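Local coordinates for protein glycosyl hydrolase, family 38 (Enterococcus faecalis, PDB 5KBP) that probably hydrolyses alpha-mannosidic linkages as a metal-binding glycoside hydrolase of family 38, with an associated ability to bind carbohydrate, at residues V79-Q93 / N106-G118. Sequence-based numbering, arbitrary orientation.
Sequences VQAGKLKIGPFYILQ and NMLIGHLESQKWG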
ATOM      1  N   VAL A  79     -15.098 -21.280 -17.524  1.00 46.03           N
ATOM      2  CA  VAL A  79     -13.957 -22.183 -17.398  1.00 44.50           C
ATOM      3  C   VAL A  79     -14.401 -23.633 -17.558  1.00 51.78           C
ATOM      4  O   VAL A  79     -13.714 -24.440 -18.198  1.00 48.11           O
ATOM      5  CB  VAL A  79     -13.243 -21.951 -16.053  1.00 38.77           C
ATOM      6  CG1 VAL A  79     -12.120 -22.956 -15.865  1.00 40.57           C
ATOM      7  CG2 VAL A  79     -12.702 -20.534 -15.984  1.00 42.28           C
ATOM      8  N   GLN A  80     -15.555 -23.988 -16.983  1.00 52.93           N
ATOM      9  CA  GLN A  80     -16.052 -25.357 -17.096  1.00 49.21           C
ATOM     10  C   GLN A  80     -16.335 -25.737 -18.543  1.00 50.64           C
ATOM     11  O   GLN A  80     -16.231 -26.913 -18.908  1.00 56.86           O
ATOM     12  CB  GLN A  80     -17.310 -25.538 -16.247  1.00 45.73           C
ATOM     13  CG  GLN A  80     -17.065 -25.538 -14.746  1.00 39.55           C
ATOM     14  CD  GLN A  80     -18.354 -25.606 -13.949  1.00 52.30           C
ATOM     15  OE1 GLN A  80     -19.389 -26.038 -14.457  1.00 43.54           O
ATOM     16  NE2 GLN A  80     -18.299 -25.173 -12.695  1.00 52.72           N
ATOM     17  N   ALA A  81     -16.692 -24.763 -19.379  1.00 41.05           N
ATOM     18  CA  ALA A  81     -16.975 -25.017 -20.784  1.00 40.82           C
ATOM     19  C   ALA A  81     -15.720 -25.115 -21.638  1.00 40.86           C
ATOM     20  O   ALA A  81     -15.833 -25.321 -22.851  1.00 45.17           O
ATOM     21  CB  ALA A  81     -17.888 -23.922 -21.341  1.00 48.56           C
ATOM     22  N   GLY A  82     -14.536 -24.979 -21.045  1.00 49.35           N
ATOM     23  CA  GLY A  82     -13.320 -24.980 -21.828  1.00 48.68           C
ATOM     24  C   GLY A  82     -13.155 -23.782 -22.731  1.00 56.86           C
ATOM     25  O   GLY A  82     -12.381 -23.843 -23.689  1.00 73.98           O
ATOM     26  N   LYS A  83     -13.871 -22.691 -22.457  1.00 41.08           N
ATOM     27  CA  LYS A  83     -13.768 -21.481 -23.260  1.00 42.58           C
ATOM     28  C   LYS A  83     -12.953 -20.383 -22.592  1.00 46.95           C
ATOM     29  O   LYS A  83     -12.550 -19.434 -23.273  1.00 47.35           O
ATOM     30  CB  LYS A  83     -15.165 -20.948 -23.598  1.00 51.02           C
ATOM     31  CG  LYS A  83     -15.977 -21.893 -24.468  1.00 57.86           C
ATOM     32  CD  LYS A  83     -17.176 -21.198 -25.089  1.00 55.17           C
ATOM     33  CE  LYS A  83     -17.805 -22.064 -26.168  1.00 55.54           C
ATOM     34  NZ  LYS A  83     -16.824 -22.387 -27.240  1.00 54.93           N
ATOM     35  N   LEU A  84     -12.702 -20.484 -21.290  1.00 47.10           N
ATOM     36  CA  LEU A  84     -11.780 -19.595 -20.593  1.00 44.61           C
ATOM     37  C   LEU A  84     -10.594 -20.441 -20.142  1.00 40.81           C
ATOM     38  O   LEU A  84     -10.702 -21.210 -19.180  1.00 47.79           O
ATOM     39  CB  LEU A  84     -12.459 -18.900 -19.415  1.00 50.39           C
ATOM     40  CG  LEU A  84     -11.768 -17.628 -18.914  1.00 45.48           C
ATOM     41  CD1 LEU A  84     -11.549 -16.663 -20.065  1.00 35.32           C
ATOM     42  CD2 LEU A  84     -12.581 -16.971 -17.811  1.00 50.63           C
ATOM     43  N   LYS A  85      -9.474 -20.310 -20.849  1.00 41.53           N
ATOM     44  CA  LYS A  85      -8.285 -21.111 -20.593  1.00 38.93           C
ATOM     45  C   LYS A  85      -7.428 -20.418 -19.540  1.00 44.63           C
ATOM     46  O   LYS A  85      -6.971 -19.289 -19.751  1.00 47.21           O
ATOM     47  CB  LYS A  85      -7.499 -21.318 -21.886  1.00 47.99           C
ATOM     48  CG  LYS A  85      -8.302 -21.950 -23.018  1.00 56.25           C
ATOM     49  CD  LYS A  85      -8.637 -23.404 -22.722  1.00 60.69           C
ATOM     50  CE  LYS A  85      -9.187 -24.103 -23.956  1.00 70.76           C
ATOM     51  NZ  LYS A  85      -9.476 -25.542 -23.703  1.00 71.46           N
ATOM     52  N   ILE A  86      -7.204 -21.095 -18.413  1.00 50.68           N
ATOM     53  CA  ILE A  86      -6.559 -20.494 -17.254  1.00 42.43           C
ATOM     54  C   ILE A  86      -5.295 -21.271 -16.903  1.00 39.30           C
ATOM     55  O   ILE A  86      -5.126 -22.439 -17.265  1.00 45.43           O
ATOM     56  CB  ILE A  86      -7.506 -20.439 -16.039  1.00 40.76           C
ATOM     57  CG1 ILE A  86      -7.867 -21.855 -15.586  1.00 45.14           C
ATOM     58  CG2 ILE A  86      -8.763 -19.654 -16.382  1.00 38.12           C
ATOM     59  CD1 ILE A  86      -8.615 -21.910 -14.276  1.00 41.63           C
ATOM     60  N   GLY A  87      -4.403 -20.601 -16.176  1.00 43.84           N
ATOM     61  CA  GLY A  87      -3.210 -21.228 -15.656  1.00 40.53           C
ATOM     62  C   GLY A  87      -2.134 -21.419 -16.704  1.00 39.91           C
ATOM     63  O   GLY A  87      -2.238 -20.928 -17.831  1.00 39.54           O
ATOM     64  N   PRO A  88      -1.081 -22.177 -16.359  1.00 38.47           N
ATOM     65  CA  PRO A  88      -0.967 -22.922 -15.100  1.00 37.16           C
ATOM     66  C   PRO A  88      -0.315 -22.156 -13.950  1.00 36.98           C
ATOM     67  O   PRO A  88      -0.139 -22.727 -12.875  1.00 46.04           O
ATOM     68  CB  PRO A  88      -0.093 -24.108 -15.497  1.00 42.40           C
ATOM     69  CG  PRO A  88       0.831 -23.531 -16.529  1.00 42.82           C
ATOM     70  CD  PRO A  88       0.054 -22.451 -17.257  1.00 35.32           C
ATOM     71  N   PHE A  89       0.042 -20.897 -14.171  1.00 47.25           N
ATOM     72  CA  PHE A  89       0.738 -20.104 -13.168  1.00 42.98           C
ATOM     73  C   PHE A  89      -0.241 -19.216 -12.409  1.00 47.42           C
ATOM     74  O   PHE A  89      -1.394 -19.027 -12.804  1.00 46.22           O
ATOM     75  CB  PHE A  89       1.832 -19.245 -13.815  1.00 43.39           C
ATOM     76  CG  PHE A  89       2.933 -20.036 -14.463  1.00 46.68           C
ATOM     77  CD1 PHE A  89       3.146 -21.365 -14.135  1.00 44.45           C
ATOM     78  CD2 PHE A  89       3.763 -19.441 -15.399  1.00 51.04           C
ATOM     79  CE1 PHE A  89       4.163 -22.087 -14.735  1.00 37.29           C
ATOM     80  CE2 PHE A  89       4.781 -20.158 -16.002  1.00 53.56           C
ATOM     81  CZ  PHE A  89       4.980 -21.482 -15.669  1.00 46.79           C
ATOM     82  N   TYR A  90       0.240 -18.666 -11.292  1.00 46.41           N
ATOM     83  CA  TYR A  90      -0.528 -17.665 -10.562  1.00 42.20           C
ATOM     84  C   TYR A  90      -0.295 -16.276 -11.143  1.00 38.47           C
ATOM     85  O   TYR A  90      -1.246 -15.519 -11.366  1.00 37.17           O
ATOM     86  CB  TYR A  90      -0.158 -17.710  -9.078  1.00 43.34           C
ATOM     87  CG  TYR A  90      -0.832 -16.662  -8.221  1.00 40.84           C
ATOM     88  CD1 TYR A  90      -2.188 -16.743  -7.925  1.00 42.83           C
ATOM     89  CD2 TYR A  90      -0.110 -15.599  -7.696  1.00 38.84           C
ATOM     90  CE1 TYR A  90      -2.806 -15.787  -7.137  1.00 38.45           C
ATOM     91  CE2 TYR A  90      -0.718 -14.640  -6.908  1.00 35.95           C
ATOM     92  CZ  TYR A  90      -2.066 -14.739  -6.631  1.00 42.28           C
ATOM     93  OH  TYR A  90      -2.673 -13.785  -5.846  1.00 42.96           O
ATOM     94  N   ILE A  91       0.966 -15.932 -11.402  1.00 39.99           N
ATOM     95  CA  ILE A  91       1.336 -14.692 -12.071  1.00 45.35           C
ATOM     96  C   ILE A  91       2.420 -15.008 -13.094  1.00 47.20           C
ATOM     97  O   ILE A  91       3.028 -16.080 -13.078  1.00 48.79           O
ATOM     98  CB  ILE A  91       1.820 -13.610 -11.080  1.00 45.06           C
ATOM     99  CG1 ILE A  91       2.808 -14.202 -10.068  1.00 44.93           C
ATOM    100  CG2 ILE A  91       0.641 -12.975 -10.361  1.00 46.15           C
ATOM    101  CD1 ILE A  91       4.263 -14.083 -10.469  1.00 44.50           C
ATOM    102  N   LEU A  92       2.653 -14.056 -13.993  1.00 42.65           N
ATOM    103  CA  LEU A  92       3.741 -14.142 -14.961  1.00 45.31           C
ATOM    104  C   LEU A  92       4.938 -13.395 -14.386  1.00 48.18           C
ATOM    105  O   LEU A  92       4.948 -12.161 -14.349  1.00 56.66           O
ATOM    106  CB  LEU A  92       3.323 -13.561 -16.308  1.00 34.71           C
ATOM    107  CG  LEU A  92       2.120 -14.205 -16.999  1.00 47.33           C
ATOM    108  CD1 LEU A  92       1.988 -13.677 -18.421  1.00 47.98           C
ATOM    109  CD2 LEU A  92       2.228 -15.723 -16.980  1.00 41.24           C
ATOM    110  N   GLN A  93       5.944 -14.139 -13.943  1.00 42.62           N
ATOM    111  CA  GLN A  93       7.036 -13.585 -13.160  1.00 48.42           C
ATOM    112  C   GLN A  93       8.250 -13.277 -14.028  1.00 53.11           C
ATOM    113  O   GLN A  93       8.322 -13.636 -15.206  1.00 63.21           O
ATOM    114  CB  GLN A  93       7.441 -14.554 -12.044  1.00 51.32           C
ATOM    115  CG  GLN A  93       8.344 -15.695 -12.507  1.00 59.22           C
ATOM    116  CD  GLN A  93       7.595 -16.805 -13.221  1.00 67.00           C
ATOM    117  OE1 GLN A  93       6.443 -16.638 -13.623  1.00 67.81           O
ATOM    118  NE2 GLN A  93       8.248 -17.951 -13.376  1.00 73.11           N
ATOM    119  N   ASN A 106       4.854 -20.259  -7.418  1.00 45.47           N
ATOM    120  CA  ASN A 106       4.020 -19.742  -8.495  1.00 36.22           C
ATOM    121  C   ASN A 106       3.317 -20.874  -9.232  1.00 41.10           C
ATOM    122  O   ASN A 106       2.147 -20.748  -9.611  1.00 44.96           O
ATOM    123  CB  ASN A 106       4.869 -18.915  -9.462  1.00 37.85           C
ATOM    124  CG  ASN A 106       4.036 -18.200 -10.506  1.00 37.34           C
ATOM    125  OD1 ASN A 106       2.933 -17.732 -10.224  1.00 36.53           O
ATOM    126  ND2 ASN A 106       4.558 -18.117 -11.725  1.00 42.69           N
ATOM    127  N   MET A 107       4.015 -21.992  -9.439  1.00 44.09           N
ATOM    128  CA  MET A 107       3.404 -23.140 -10.100  1.00 41.81           C
ATOM    129  C   MET A 107       2.522 -23.928  -9.139  1.00 41.43           C
ATOM    130  O   MET A 107       1.470 -24.438  -9.535  1.00 46.81           O
ATOM    131  CB  MET A 107       4.487 -24.044 -10.692  1.00 37.05           C
ATOM    132  CG  MET A 107       5.629 -23.297 -11.366  1.00 47.04           C
ATOM    133  SD  MET A 107       6.885 -24.389 -12.066  1.00 51.45           S
ATOM    134  CE  MET A 107       6.065 -24.886 -13.571  1.00 53.36           C
ATOM    135  N   LEU A 108       2.938 -24.029  -7.875  1.00 45.56           N
ATOM    136  CA  LEU A 108       2.157 -24.764  -6.885  1.00 45.73           C
ATOM    137  C   LEU A 108       0.815 -24.088  -6.637  1.00 42.01           C
ATOM    138  O   LEU A 108      -0.231 -24.749  -6.614  1.00 45.62           O
ATOM    139  CB  LEU A 108       2.960 -24.892  -5.587  1.00 52.13           C
ATOM    140  CG  LEU A 108       2.505 -25.845  -4.477  1.00 54.16           C
ATOM    141  CD1 LEU A 108       1.540 -25.169  -3.511  1.00 51.81           C
ATOM    142  CD2 LEU A 108       1.891 -27.114  -5.057  1.00 49.28           C
ATOM    143  N   ILE A 109       0.822 -22.765  -6.455  1.00 36.89           N
ATOM    144  CA  ILE A 109      -0.426 -22.043  -6.233  1.00 32.90           C
ATOM    145  C   ILE A 109      -1.226 -21.954  -7.526  1.00 39.02           C
ATOM    146  O   ILE A 109      -2.458 -22.063  -7.516  1.00 38.55           O
ATOM    147  CB  ILE A 109      -0.137 -20.652  -5.639  1.00 40.50           C
ATOM    148  CG1 ILE A 109       0.455 -20.794  -4.235  1.00 45.36           C
ATOM    149  CG2 ILE A 109      -1.402 -19.803  -5.606  1.00 41.99           C
ATOM    150  CD1 ILE A 109       0.698 -19.476  -3.536  1.00 43.16           C
ATOM    151  N   GLY A 110      -0.546 -21.762  -8.656  1.00 43.66           N
ATOM    152  CA  GLY A 110      -1.241 -21.776  -9.932  1.00 32.05           C
ATOM    153  C   GLY A 110      -1.965 -23.084 -10.180  1.00 38.86           C
ATOM    154  O   GLY A 110      -3.071 -23.101 -10.724  1.00 45.84           O
ATOM    155  N   HIS A 111      -1.355 -24.199  -9.769  1.00 36.60           N
ATOM    156  CA  HIS A 111      -2.001 -25.499  -9.920  1.00 39.16           C
ATOM    157  C   HIS A 111      -3.201 -25.628  -8.990  1.00 44.03           C
ATOM    158  O   HIS A 111      -4.302 -25.982  -9.429  1.00 46.12           O
ATOM    159  CB  HIS A 111      -0.994 -26.620  -9.657  1.00 38.40           C
ATOM    160  CG  HIS A 111      -1.606 -27.986  -9.626  1.00 52.92           C
ATOM    161  ND1 HIS A 111      -1.851 -28.667  -8.452  1.00 52.78           N
ATOM    162  CD2 HIS A 111      -2.023 -28.800 -10.626  1.00 54.95           C
ATOM    163  CE1 HIS A 111      -2.391 -29.840  -8.730  1.00 56.61           C
ATOM    164  NE2 HIS A 111      -2.507 -29.946 -10.042  1.00 57.84           N
ATOM    165  N   LEU A 112      -3.007 -25.344  -7.698  1.00 45.13           N
ATOM    166  CA  LEU A 112      -4.091 -25.500  -6.733  1.00 45.22           C
ATOM    167  C   LEU A 112      -5.260 -24.576  -7.054  1.00 44.36           C
ATOM    168  O   LEU A 112      -6.424 -24.942  -6.845  1.00 51.07           O
ATOM    169  CB  LEU A 112      -3.576 -25.241  -5.318  1.00 42.60           C
ATOM    170  CG  LEU A 112      -2.515 -26.202  -4.776  1.00 46.54           C
ATOM    171  CD1 LEU A 112      -2.051 -25.749  -3.405  1.00 40.83           C
ATOM    172  CD2 LEU A 112      -3.045 -27.627  -4.719  1.00 45.79           C
ATOM    173  N   GLU A 113      -4.973 -23.374  -7.558  1.00 43.16           N
ATOM    174  CA  GLU A 113      -6.048 -22.457  -7.927  1.00 46.37           C
ATOM    175  C   GLU A 113      -6.759 -22.919  -9.193  1.00 46.79           C
ATOM    176  O   GLU A 113      -7.986 -22.809  -9.298  1.00 48.75           O
ATOM    177  CB  GLU A 113      -5.498 -21.043  -8.109  1.00 36.75           C
ATOM    178  CG  GLU A 113      -5.038 -20.387  -6.819  1.00 56.37           C
ATOM    179  CD  GLU A 113      -6.178 -20.132  -5.858  1.00 70.47           C
ATOM    180  OE1 GLU A 113      -7.257 -19.703  -6.318  1.00 72.04           O
ATOM    181  OE2 GLU A 113      -6.001 -20.366  -4.645  1.00 71.35           O
ATOM    182  N   SER A 114      -6.005 -23.435 -10.168  1.00 38.11           N
ATOM    183  CA  SER A 114      -6.621 -23.914 -11.402  1.00 34.78           C
ATOM    184  C   SER A 114      -7.552 -25.090 -11.136  1.00 40.95           C
ATOM    185  O   SER A 114      -8.592 -25.225 -11.790  1.00 44.59           O
ATOM    186  CB  SER A 114      -5.543 -24.303 -12.409  1.00 46.20           C
ATOM    187  OG  SER A 114      -4.742 -23.187 -12.756  1.00 52.11           O
ATOM    188  N   GLN A 115      -7.198 -25.949 -10.177  1.00 46.57           N
ATOM    189  CA  GLN A 115      -8.056 -27.075  -9.833  1.00 48.13           C
ATOM    190  C   GLN A 115      -9.356 -26.631  -9.174  1.00 40.57           C
ATOM    191  O   GLN A 115     -10.343 -27.371  -9.224  1.00 44.76           O
ATOM    192  CB  GLN A 115      -7.310 -28.047  -8.916  1.00 52.35           C
ATOM    193  CG  GLN A 115      -6.055 -28.648  -9.535  1.00 49.67           C
ATOM    194  CD  GLN A 115      -6.355 -29.472 -10.770  1.00 58.12           C
ATOM    195  OE1 GLN A 115      -7.423 -30.074 -10.883  1.00 70.99           O
ATOM    196  NE2 GLN A 115      -5.416 -29.497 -11.709  1.00 54.39           N
ATOM    197  N   LYS A 116      -9.379 -25.445  -8.560  1.00 41.37           N
ATOM    198  CA  LYS A 116     -10.618 -24.944  -7.975  1.00 48.10           C
ATOM    199  C   LYS A 116     -11.629 -24.559  -9.047  1.00 49.77           C
ATOM    200  O   LYS A 116     -12.840 -24.669  -8.824  1.00 46.51           O
ATOM    201  CB  LYS A 116     -10.327 -23.749  -7.068  1.00 47.14           C
ATOM    202  CG  LYS A 116      -9.418 -24.071  -5.894  1.00 55.30           C
ATOM    203  CD  LYS A 116      -9.062 -22.818  -5.106  1.00 61.70           C
ATOM    204  CE  LYS A 116      -8.103 -23.132  -3.969  1.00 62.73           C
ATOM    205  NZ  LYS A 116      -7.691 -21.907  -3.228  1.00 59.94           N
ATOM    206  N   TRP A 117     -11.154 -24.109 -10.208  1.00 47.61           N
ATOM    207  CA  TRP A 117     -12.032 -23.732 -11.309  1.00 38.28           C
ATOM    208  C   TRP A 117     -12.270 -24.881 -12.279  1.00 43.28           C
ATOM    209  O   TRP A 117     -13.397 -25.070 -12.751  1.00 53.52           O
ATOM    210  CB  TRP A 117     -11.446 -22.533 -12.059  1.00 37.65           C
ATOM    211  CG  TRP A 117     -11.261 -21.329 -11.197  1.00 48.95           C
ATOM    212  CD1 TRP A 117     -10.103 -20.906 -10.613  1.00 55.45           C
ATOM    213  CD2 TRP A 117     -12.271 -20.395 -10.809  1.00 45.03           C
ATOM    214  NE1 TRP A 117     -10.329 -19.762  -9.890  1.00 52.02           N
ATOM    215  CE2 TRP A 117     -11.654 -19.427  -9.993  1.00 49.98           C
ATOM    216  CE3 TRP A 117     -13.639 -20.281 -11.075  1.00 43.16           C
ATOM    217  CZ2 TRP A 117     -12.356 -18.360  -9.441  1.00 51.46           C
ATOM    218  CZ3 TRP A 117     -14.333 -19.222 -10.527  1.00 51.48           C
ATOM    219  CH2 TRP A 117     -13.692 -18.277  -9.720  1.00 52.85           C
ATOM    220  N   GLY A 118     -11.231 -25.653 -12.585  1.00 72.11           N
ATOM    221  CA  GLY A 118     -11.357 -26.778 -13.488  1.00 64.58           C
ATOM    222  C   GLY A 118     -10.046 -27.504 -13.705  1.00 67.27           C
ATOM    223  O   GLY A 118      -9.812 -28.566 -13.121  1.00 67.03           O
TER
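The side-chain amide of Asn106 pairs with both backbone polar groups of Ile91, joining helix 100-117 to the loop after strand 84-85 as a substitute for a peptide group. Asn106 OD1 accepts from Ile91 N at 2.9 Å, nearly straight (168°) and on a lone pair in the carbonyl plane. Asn106 ND2 donates to Ile91 O, also at 2.9 Å. With CG anti to the backbone N (chi1 -173°), the amide swings out from the helix to meet both groups. Tyr90 N binds the backbone O of Asn106 at 3.3 Å and makes a weak second bond to OD1. Asn106 O also takes the helical bond from Gly110 N, the two donors arriving from opposite faces of its plane.

Gly110, with no side chain, lets the helix backbone lie against the loop, its CA 3.3 Å from Pro88 O in a CA-H...O contact. Gly87 precedes the cis peptide bond to Pro88, and its CA passes close to Ser114 OG, which turns back to bond Gly110 O at 2.6 Å, satisfying the buried hydroxyl within the helix.

Apolar side chains flank this polar centre. Met107 CE meets the edge of the Phe89 ring, and Ile109 CG2 lies alongside Tyr90. Toward the C-terminal end of the helix, Ile86 CD1 reaches Trp117 CB at 3.6 Å, with Val79 CG1 also against that carbon; Leu61 and Leu65 of helix 59-65 pack on Trp117 too.

Within the family's N-terminal domain, an irregular buried loop thus has backbone polar groups paired by one asparagine, while a glycine in the helix permits the close approach and apolar side chains fill in beside it.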